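Local coordinates for annexin (Schistosoma mansoni, PDB 4MDU), which binds acidic phospholipid membranes in a calcium-dependent manner, aggregates liposomes when calcium is present and takes part in reproduction and host-parasite interaction, at residues T12-L15 with I16-F19; E70-E73 with I74-S77; Y351-T354 with L355-M359. All coordinates share one frame; numbering follows the deposited sequence.

Contact 1 (T12-L15 with I16-F19); sequences TRSL and IHSF
Ser14 and Leu15 meet His17 and Ser18 in a short 3-10 turn of the N-terminal loop before helix 38-48. His17 N donates to Ser14 O at 3.1 Å, nearly straight at 168°. Ser18 N donates to Leu15 O at 2.9 Å. Both are i to i+3 bonds, as a 3-10 turn requires, and both donors stand above the carbonyl plane. One side chain also serves the backbone: at the start of the turn, Ser14 OG accepts from Ile16 N, two residues on, at 3.1 Å. The Arg13 guanidinium and the His17 ring approach obliquely, their planes 82° apart, with NH2 of Arg13 3.7 Å from NE2 of His17. Glu142 accepts from both, by a salt bridge to Arg13 NE and a hydrogen bond from His17 NE2, and also from Ser14 N. This ties the N-terminal segment to helix 140-156 of the second repeat. CG2 of Ile16 covers one face of the His17 ring, 3.9 Å above its plane and over its centre. The apolar contact is slight. Leu15 extends toward helix 195-199 and Phe19 toward helix 201-204, and Leu15 CD2 comes within 4.3 Å of Phe19 CE2.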
ATOM      1  N   THR B  12      -0.060 -27.364  18.495  1.00 39.57           N
ATOM      2  CA  THR B  12       0.413 -26.889  17.199  1.00 45.81           C
ATOM      3  C   THR B  12      -0.465 -25.801  16.599  1.00 46.71           C
ATOM      4  O   THR B  12      -1.566 -25.530  17.074  1.00 53.28           O
ATOM      5  CB  THR B  12       0.493 -28.029  16.172  1.00 46.93           C
ATOM      6  OG1 THR B  12      -0.831 -28.475  15.840  1.00 44.80           O
ATOM      7  CG2 THR B  12       1.301 -29.190  16.717  1.00 46.39           C
ATOM      8  N   ARG B  13       0.048 -25.176  15.548  1.00 42.48           N
ATOM      9  CA  ARG B  13      -0.780 -24.375  14.666  1.00 40.22           C
ATOM     10  C   ARG B  13      -1.712 -25.369  14.000  1.00 33.45           C
ATOM     11  O   ARG B  13      -1.423 -26.563  13.950  1.00 34.63           O
ATOM     12  CB  ARG B  13       0.080 -23.686  13.610  1.00 33.89           C
ATOM     13  CG  ARG B  13       1.042 -22.632  14.165  1.00 36.07           C
ATOM     14  CD  ARG B  13       0.282 -21.438  14.695  1.00 26.71           C
ATOM     15  NE  ARG B  13      -0.691 -20.945  13.715  1.00 25.36           N
ATOM     16  CZ  ARG B  13      -0.553 -19.822  13.013  1.00 27.15           C
ATOM     17  NH1 ARG B  13       0.536 -19.061  13.165  1.00 23.18           N
ATOM     18  NH2 ARG B  13      -1.498 -19.457  12.152  1.00 24.73           N
ATOM     19  N   SER B  14      -2.822 -24.886  13.474  1.00 36.12           N
ATOM     20  CA  SER B  14      -3.823 -25.790  12.933  1.00 39.91           C
ATOM     21  C   SER B  14      -3.269 -26.566  11.736  1.00 34.73           C
ATOM     22  O   SER B  14      -2.570 -25.991  10.903  1.00 26.96           O
ATOM     23  CB  SER B  14      -5.065 -25.005  12.525  1.00 34.28           C
ATOM     24  OG  SER B  14      -5.595 -25.555  11.329  1.00 48.05           O
ATOM     25  N   LEU B  15      -3.604 -27.855  11.635  1.00 34.12           N
ATOM     26  CA  LEU B  15      -3.100 -28.706  10.548  1.00 32.42           C
ATOM     27  C   LEU B  15      -3.532 -28.239   9.165  1.00 35.21           C
ATOM     28  O   LEU B  15      -2.965 -28.647   8.146  1.00 36.06           O
ATOM     29  CB  LEU B  15      -3.521 -30.161  10.737  1.00 39.16           C
ATOM     30  CG  LEU B  15      -2.359 -31.133  10.901  1.00 42.68           C
ATOM     31  CD1 LEU B  15      -1.684 -30.865  12.242  1.00 40.21           C
ATOM     32  CD2 LEU B  15      -2.858 -32.568  10.822  1.00 51.13           C
ATOM     33  N   ILE B  16      -4.542 -27.384   9.124  1.00 29.87           N
ATOM     34  CA  ILE B  16      -4.996 -26.869   7.851  1.00 28.31           C
ATOM     35  C   ILE B  16      -3.880 -26.116   7.091  1.00 30.16           C
ATOM     36  O   ILE B  16      -3.924 -26.020   5.862  1.00 30.64           O
ATOM     37  CB  ILE B  16      -6.221 -25.979   8.038  1.00 29.00           C
ATOM     38  CG1 ILE B  16      -7.006 -25.893   6.733  1.00 29.46           C
ATOM     39  CG2 ILE B  16      -5.799 -24.606   8.540  1.00 31.83           C
ATOM     40  CD1 ILE B  16      -8.488 -25.718   6.944  1.00 33.60           C
ATOM     41  N   HIS B  17      -2.881 -25.610   7.816  1.00 32.52           N
ATOM     42  CA  HIS B  17      -1.718 -24.936   7.187  1.00 33.92           C
ATOM     43  C   HIS B  17      -0.600 -25.895   6.773  1.00 32.55           C
ATOM     44  O   HIS B  17       0.389 -25.477   6.172  1.00 37.05           O
ATOM     45  CB  HIS B  17      -1.084 -23.901   8.129  1.00 25.97           C
ATOM     46  CG  HIS B  17      -2.053 -22.909   8.693  1.00 29.49           C
ATOM     47  ND1 HIS B  17      -2.577 -21.873   7.950  1.00 26.29           N
ATOM     48  CD2 HIS B  17      -2.576 -22.784   9.937  1.00 23.55           C
ATOM     49  CE1 HIS B  17      -3.382 -21.154   8.711  1.00 27.07           C
ATOM     50  NE2 HIS B  17      -3.406 -21.691   9.920  1.00 20.53           N
ATOM     51  N   SER B  18      -0.762 -27.172   7.095  1.00 29.78           N
ATOM     52  CA  SER B  18       0.361 -28.091   7.146  1.00 34.22           C
ATOM     53  C   SER B  18       0.737 -28.744   5.832  1.00 28.62           C
ATOM     54  O   SER B  18       1.842 -29.261   5.699  1.00 30.20           O
ATOM     55  CB  SER B  18       0.082 -29.181   8.176  1.00 42.92           C
ATOM     56  OG  SER B  18       0.491 -28.772   9.462  1.00 41.73           O
ATOM     57  N   PHE B  19      -0.166 -28.731   4.864  1.00 24.60           N
ATOM     58  CA  PHE B  19       0.107 -29.406   3.600  1.00 25.77           C
ATOM     59  C   PHE B  19       0.039 -28.441   2.428  1.00 29.46           C
ATOM     60  O   PHE B  19      -0.803 -27.538   2.403  1.00 28.96           O
ATOM     61  CB  PHE B  19      -0.889 -30.544   3.396  1.00 33.13           C
ATOM     62  CG  PHE B  19      -0.901 -31.536   4.512  1.00 34.48           C
ATOM     63  CD1 PHE B  19      -0.053 -32.631   4.490  1.00 42.02           C
ATOM     64  CD2 PHE B  19      -1.756 -31.380   5.584  1.00 41.96           C
ATOM     65  CE1 PHE B  19      -0.062 -33.559   5.521  1.00 44.66           C
ATOM     66  CE2 PHE B  19      -1.771 -32.306   6.623  1.00 43.19           C
ATOM     67  CZ  PHE B  19      -0.920 -33.395   6.586  1.00 40.88           C
TER

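Contact 2 (E70-E73 with I74-S77)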
ATOM      1  N   GLU B  70       5.971 -25.574  23.304  1.00 31.78           N
ATOM      2  CA  GLU B  70       7.063 -25.870  24.223  1.00 35.60           C
ATOM      3  C   GLU B  70       7.513 -24.637  25.023  1.00 35.64           C
ATOM      4  O   GLU B  70       7.778 -24.730  26.225  1.00 32.84           O
ATOM      5  CB  GLU B  70       8.226 -26.511  23.482  1.00 33.81           C
ATOM      6  CG  GLU B  70       7.862 -27.849  22.860  1.00 36.53           C
ATOM      7  CD  GLU B  70       8.864 -28.308  21.813  1.00 41.97           C
ATOM      8  OE1 GLU B  70       9.602 -27.464  21.262  1.00 42.50           O
ATOM      9  OE2 GLU B  70       8.908 -29.521  21.538  1.00 41.23           O
ATOM     10  N   ARG B  71       7.586 -23.481  24.368  1.00 27.40           N
ATOM     11  CA  ARG B  71       8.051 -22.283  25.061  1.00 32.96           C
ATOM     12  C   ARG B  71       7.114 -22.004  26.238  1.00 38.45           C
ATOM     13  O   ARG B  71       7.556 -21.813  27.368  1.00 37.35           O
ATOM     14  CB  ARG B  71       8.158 -21.077  24.112  1.00 31.08           C
ATOM     15  CG  ARG B  71       9.215 -21.261  22.996  1.00 34.39           C
ATOM     16  CD  ARG B  71       9.562 -19.964  22.270  1.00 23.30           C
ATOM     17  NE  ARG B  71       8.424 -19.418  21.524  1.00 26.56           N
ATOM     18  CZ  ARG B  71       8.140 -19.716  20.260  1.00 30.47           C
ATOM     19  NH1 ARG B  71       8.900 -20.565  19.584  1.00 31.15           N
ATOM     20  NH2 ARG B  71       7.092 -19.165  19.666  1.00 34.35           N
ATOM     21  N   GLN B  72       5.819 -22.011  25.961  1.00 34.92           N
ATOM     22  CA  GLN B  72       4.813 -21.831  26.999  1.00 38.80           C
ATOM     23  C   GLN B  72       4.911 -22.922  28.061  1.00 39.63           C
ATOM     24  O   GLN B  72       4.804 -22.639  29.258  1.00 35.09           O
ATOM     25  CB  GLN B  72       3.422 -21.777  26.375  1.00 33.05           C
ATOM     26  CG  GLN B  72       3.274 -20.591  25.427  1.00 34.47           C
ATOM     27  CD  GLN B  72       3.587 -19.274  26.115  1.00 40.49           C
ATOM     28  OE1 GLN B  72       2.878 -18.864  27.022  1.00 43.87           O
ATOM     29  NE2 GLN B  72       4.661 -18.619  25.695  1.00 35.66           N
ATOM     30  N   GLU B  73       5.142 -24.162  27.634  1.00 31.97           N
ATOM     31  CA  GLU B  73       5.413 -25.221  28.599  1.00 31.42           C
ATOM     32  C   GLU B  73       6.584 -24.826  29.470  1.00 35.76           C
ATOM     33  O   GLU B  73       6.611 -25.130  30.661  1.00 39.91           O
ATOM     34  CB  GLU B  73       5.728 -26.530  27.900  1.00 41.48           C
ATOM     35  CG  GLU B  73       4.526 -27.238  27.355  1.00 48.40           C
ATOM     36  CD  GLU B  73       4.230 -28.494  28.131  1.00 70.02           C
ATOM     37  OE1 GLU B  73       4.714 -29.573  27.720  1.00 76.04           O
ATOM     38  OE2 GLU B  73       3.530 -28.401  29.163  1.00 74.74           O
ATOM     39  N   ILE B  74       7.564 -24.145  28.880  1.00 36.33           N
ATOM     40  CA  ILE B  74       8.749 -23.766  29.640  1.00 37.76           C
ATOM     41  C   ILE B  74       8.426 -22.654  30.635  1.00 41.01           C
ATOM     42  O   ILE B  74       8.837 -22.716  31.792  1.00 39.93           O
ATOM     43  CB  ILE B  74       9.926 -23.355  28.737  1.00 41.09           C
ATOM     44  CG1 ILE B  74      10.369 -24.543  27.883  1.00 41.64           C
ATOM     45  CG2 ILE B  74      11.093 -22.842  29.585  1.00 30.55           C
ATOM     46  CD1 ILE B  74      11.462 -24.205  26.899  1.00 36.55           C
ATOM     47  N   CYS B  75       7.684 -21.647  30.179  1.00 37.13           N
ATOM     48  CA  CYS B  75       7.195 -20.588  31.059  1.00 42.77           C
ATOM     49  C   CYS B  75       6.548 -21.177  32.315  1.00 42.79           C
ATOM     50  O   CYS B  75       6.891 -20.802  33.438  1.00 39.71           O
ATOM     51  CB  CYS B  75       6.171 -19.709  30.334  1.00 40.98           C
ATOM     52  SG  CYS B  75       6.869 -18.620  29.088  1.00 42.98           S
ATOM     53  N   GLN B  76       5.608 -22.094  32.110  1.00 35.80           N
ATOM     54  CA  GLN B  76       4.874 -22.701  33.211  1.00 45.60           C
ATOM     55  C   GLN B  76       5.826 -23.413  34.168  1.00 52.89           C
ATOM     56  O   GLN B  76       5.814 -23.167  35.377  1.00 57.50           O
ATOM     57  CB  GLN B  76       3.836 -23.685  32.681  1.00 51.71           C
ATOM     58  CG  GLN B  76       3.052 -24.390  33.775  1.00 67.02           C
ATOM     59  CD  GLN B  76       2.245 -25.567  33.255  1.00 77.27           C
ATOM     60  OE1 GLN B  76       2.782 -26.460  32.595  1.00 81.09           O
ATOM     61  NE2 GLN B  76       0.949 -25.572  33.546  1.00 79.05           N
ATOM     62  N   SER B  77       6.659 -24.287  33.616  1.00 42.65           N
ATOM     63  CA  SER B  77       7.565 -25.075  34.425  1.00 46.02           C
ATOM     64  C   SER B  77       8.462 -24.166  35.252  1.00 52.77           C
ATOM     65  O   SER B  77       8.642 -24.376  36.448  1.00 60.68           O
ATOM     66  CB  SER B  77       8.402 -25.996  33.539  1.00 48.24           C
ATOM     67  OG  SER B  77       9.405 -26.641  34.302  1.00 49.19           O
TER
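The carboxylate of Glu73 and the amide of Gln76 lie side by side on one flank of helix 68-82, in the first annexin repeat. They point the same way, with their planes 57° apart. OE2 of Glu73 and OE1 of Gln76 stay 4.0 Å from each other, so the two groups are neighbours rather than bonded partners. The chain of Gln72 bends at chi2 (-56°) and brings its amide NE2 within 4.0 Å of Cys75 SG. That NE2 donates to Ile106 O, and Arg71 NE donates to Leu105 O, so the Arg71 and Gln72 side of the helix is tied to the end of helix 96-106. Glu70 turns its carboxylate to the backbone N of Thr33 and of Thr67. Its OE1 bond to Thr67, three residues earlier, lies at the start of the helix. Ile74 faces helix 38-48, packing on Asp41 and Leu45. The core of the turn is ordinary alpha-helical bonding. Cys75 N meets Arg71 O at 2.8 Å, and Gln76 N reaches Gln72 O almost straight, at 170°. Ser77 N bonds to Glu73 O at 3.1 Å. The side chain of Ile74 also presses on the backbone, its CG1 lying 3.1 Å from Glu70 O.

Contact 3 (Y351-T354 with L355-M359); sequences YRRT and LCVLM
Tyr351 and Leu355 pack one turn apart on helix 349-358, in the fourth annexin repeat. This is the buried side. CD1 of Leu355 sits over one face of the Tyr351 ring in a CH-pi contact, 4.2 Å from the ring centroid and 28° off its normal. With CG anti to the backbone N (chi1 164°), the ring stands out beside the helix, where CD1 can cover it. Tyr351 also touches Asp97 and Val101, and its side chain is about 4 Å from Gly306, a calcium-binding residue; this is the calcium-free form. Thr354 packs on Ile60 of helix 56-63 and on Phe98 and Val101 of helix 96-106, and its OG1 bonds back to Asp350 O. The backbone beneath is regular: Leu355 N meets Tyr351 O at 2.9 Å, and Leu358 N bonds to Thr354 O at 3.1 Å. The arginine side is partly exposed, and crystal packing touches both side chains. Arg352 approaches Cys356 through its aliphatic CG, and its NH1 bonds to Lys344 O. Arg353 bends at chi2 and chi3, so its guanidinium runs on along the helix to a salt bridge with Glu361. Its NH2 lies 3.9 Å from Val357 CG2, while NH1 is 3.5 Å from Cys356 CB.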
ATOM      1  N   TYR B 351      19.784 -10.067  18.665  1.00 23.44           N
ATOM      2  CA  TYR B 351      18.564 -10.076  17.896  1.00 23.20           C
ATOM      3  C   TYR B 351      18.825 -10.833  16.595  1.00 26.75           C
ATOM      4  O   TYR B 351      18.173 -11.839  16.313  1.00 28.30           O
ATOM      5  CB  TYR B 351      18.149  -8.618  17.663  1.00 17.75           C
ATOM      6  CG  TYR B 351      17.132  -8.366  16.592  1.00 24.50           C
ATOM      7  CD1 TYR B 351      15.876  -8.966  16.636  1.00 25.37           C
ATOM      8  CD2 TYR B 351      17.399  -7.480  15.567  1.00 25.27           C
ATOM      9  CE1 TYR B 351      14.942  -8.719  15.663  1.00 26.56           C
ATOM     10  CE2 TYR B 351      16.470  -7.222  14.586  1.00 23.34           C
ATOM     11  CZ  TYR B 351      15.240  -7.851  14.637  1.00 30.31           C
ATOM     12  OH  TYR B 351      14.298  -7.595  13.663  1.00 25.43           O
ATOM     13  N   ARG B 352      19.799 -10.367  15.818  1.00 26.55           N
ATOM     14  CA  ARG B 352      20.199 -11.068  14.595  1.00 33.28           C
ATOM     15  C   ARG B 352      20.419 -12.553  14.879  1.00 27.75           C
ATOM     16  O   ARG B 352      19.922 -13.432  14.162  1.00 24.51           O
ATOM     17  CB  ARG B 352      21.490 -10.459  14.024  1.00 34.35           C
ATOM     18  CG  ARG B 352      22.264 -11.393  13.088  1.00 32.89           C
ATOM     19  CD  ARG B 352      23.166 -10.619  12.147  1.00 29.92           C
ATOM     20  NE  ARG B 352      24.257  -9.959  12.855  1.00 37.27           N
ATOM     21  CZ  ARG B 352      25.120  -9.127  12.279  1.00 39.30           C
ATOM     22  NH1 ARG B 352      25.022  -8.875  10.974  1.00 34.88           N
ATOM     23  NH2 ARG B 352      26.085  -8.562  13.004  1.00 34.04           N
ATOM     24  N   ARG B 353      21.158 -12.820  15.945  1.00 28.72           N
ATOM     25  CA  ARG B 353      21.511 -14.181  16.308  1.00 34.84           C
ATOM     26  C   ARG B 353      20.248 -14.988  16.594  1.00 35.58           C
ATOM     27  O   ARG B 353      20.113 -16.131  16.152  1.00 39.98           O
ATOM     28  CB  ARG B 353      22.432 -14.166  17.525  1.00 26.92           C
ATOM     29  CG  ARG B 353      23.068 -15.503  17.859  1.00 30.25           C
ATOM     30  CD  ARG B 353      24.206 -15.861  16.887  1.00 33.06           C
ATOM     31  NE  ARG B 353      23.931 -17.177  16.351  1.00 46.23           N
ATOM     32  CZ  ARG B 353      23.783 -17.471  15.066  1.00 43.62           C
ATOM     33  NH1 ARG B 353      23.950 -16.559  14.115  1.00 28.34           N
ATOM     34  NH2 ARG B 353      23.515 -18.720  14.738  1.00 58.93           N
ATOM     35  N   THR B 354      19.319 -14.383  17.322  1.00 29.18           N
ATOM     36  CA  THR B 354      18.045 -15.039  17.605  1.00 25.72           C
ATOM     37  C   THR B 354      17.310 -15.397  16.316  1.00 21.70           C
ATOM     38  O   THR B 354      16.850 -16.517  16.160  1.00 20.34           O
ATOM     39  CB  THR B 354      17.129 -14.171  18.479  1.00 26.58           C
ATOM     40  OG1 THR B 354      17.790 -13.845  19.712  1.00 20.57           O
ATOM     41  CG2 THR B 354      15.830 -14.931  18.781  1.00 22.51           C
ATOM     42  N   LEU B 355      17.214 -14.450  15.386  1.00 22.54           N
ATOM     43  CA  LEU B 355      16.535 -14.715  14.117  1.00 18.75           C
ATOM     44  C   LEU B 355      17.206 -15.854  13.354  1.00 30.55           C
ATOM     45  O   LEU B 355      16.525 -16.700  12.764  1.00 28.49           O
ATOM     46  CB  LEU B 355      16.497 -13.462  13.245  1.00 20.82           C
ATOM     47  CG  LEU B 355      15.820 -12.219  13.834  1.00 23.85           C
ATOM     48  CD1 LEU B 355      15.732 -11.140  12.782  1.00 26.26           C
ATOM     49  CD2 LEU B 355      14.417 -12.542  14.378  1.00 24.94           C
ATOM     50  N   CYS B 356      18.540 -15.872  13.359  1.00 24.90           N
ATOM     51  CA  CYS B 356      19.285 -16.908  12.638  1.00 21.05           C
ATOM     52  C   CYS B 356      19.000 -18.290  13.218  1.00 21.81           C
ATOM     53  O   CYS B 356      18.904 -19.273  12.486  1.00 26.09           O
ATOM     54  CB  CYS B 356      20.801 -16.604  12.657  1.00 20.33           C
ATOM     55  SG  CYS B 356      21.189 -15.148  11.646  1.00 28.31           S
ATOM     56  N   VAL B 357      18.862 -18.361  14.535  1.00 23.43           N
ATOM     57  CA  VAL B 357      18.641 -19.635  15.193  1.00 24.54           C
ATOM     58  C   VAL B 357      17.232 -20.156  14.883  1.00 28.76           C
ATOM     59  O   VAL B 357      17.042 -21.339  14.671  1.00 24.28           O
ATOM     60  CB  VAL B 357      18.872 -19.513  16.694  1.00 26.71           C
ATOM     61  CG1 VAL B 357      18.348 -20.746  17.449  1.00 26.03           C
ATOM     62  CG2 VAL B 357      20.348 -19.315  16.950  1.00 20.75           C
ATOM     63  N   LEU B 358      16.260 -19.254  14.826  1.00 26.29           N
ATOM     64  CA  LEU B 358      14.918 -19.629  14.415  1.00 28.75           C
ATOM     65  C   LEU B 358      14.954 -20.366  13.071  1.00 31.19           C
ATOM     66  O   LEU B 358      14.232 -21.338  12.887  1.00 26.27           O
ATOM     67  CB  LEU B 358      14.004 -18.402  14.335  1.00 23.48           C
ATOM     68  CG  LEU B 358      13.569 -17.744  15.644  1.00 23.19           C
ATOM     69  CD1 LEU B 358      12.841 -16.440  15.340  1.00 18.07           C
ATOM     70  CD2 LEU B 358      12.675 -18.673  16.468  1.00 19.04           C
ATOM     71  N   MET B 359      15.788 -19.913  12.140  1.00 25.00           N
ATOM     72  CA  MET B 359      15.849 -20.537  10.811  1.00 24.39           C
ATOM     73  C   MET B 359      16.679 -21.819  10.813  1.00 27.33           C
ATOM     74  O   MET B 359      16.722 -22.544   9.816  1.00 25.48           O
ATOM     75  CB  MET B 359      16.426 -19.564   9.786  1.00 29.24           C
ATOM     76  CG  MET B 359      15.502 -18.414   9.396  1.00 23.85           C
ATOM     77  SD  MET B 359      16.352 -17.195   8.346  1.00 27.79           S
ATOM     78  CE  MET B 359      17.381 -16.356   9.543  1.00 26.37           C
TER

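In the fold
The three contacts follow one another along the chain. Contact 1 is in the N-terminal loop before helix 38-48, contact 2 on helix 68-82 of the first repeat, and contact 3 on helix 349-358 of the fourth. Their centres form a triangle with sides of about 20 to 23 Å. None touches another. Contacts 2 and 3 come closest, with nearest atoms about 5 Å apart, although more than 270 residues lie between them. Contact 3 packs against helices 56-63 and 96-106 of the first repeat, so first and fourth repeats are neighbours in the fold. Contact 1 lies nearer the centre of the chain, where the N-terminal segment reaches the second repeat.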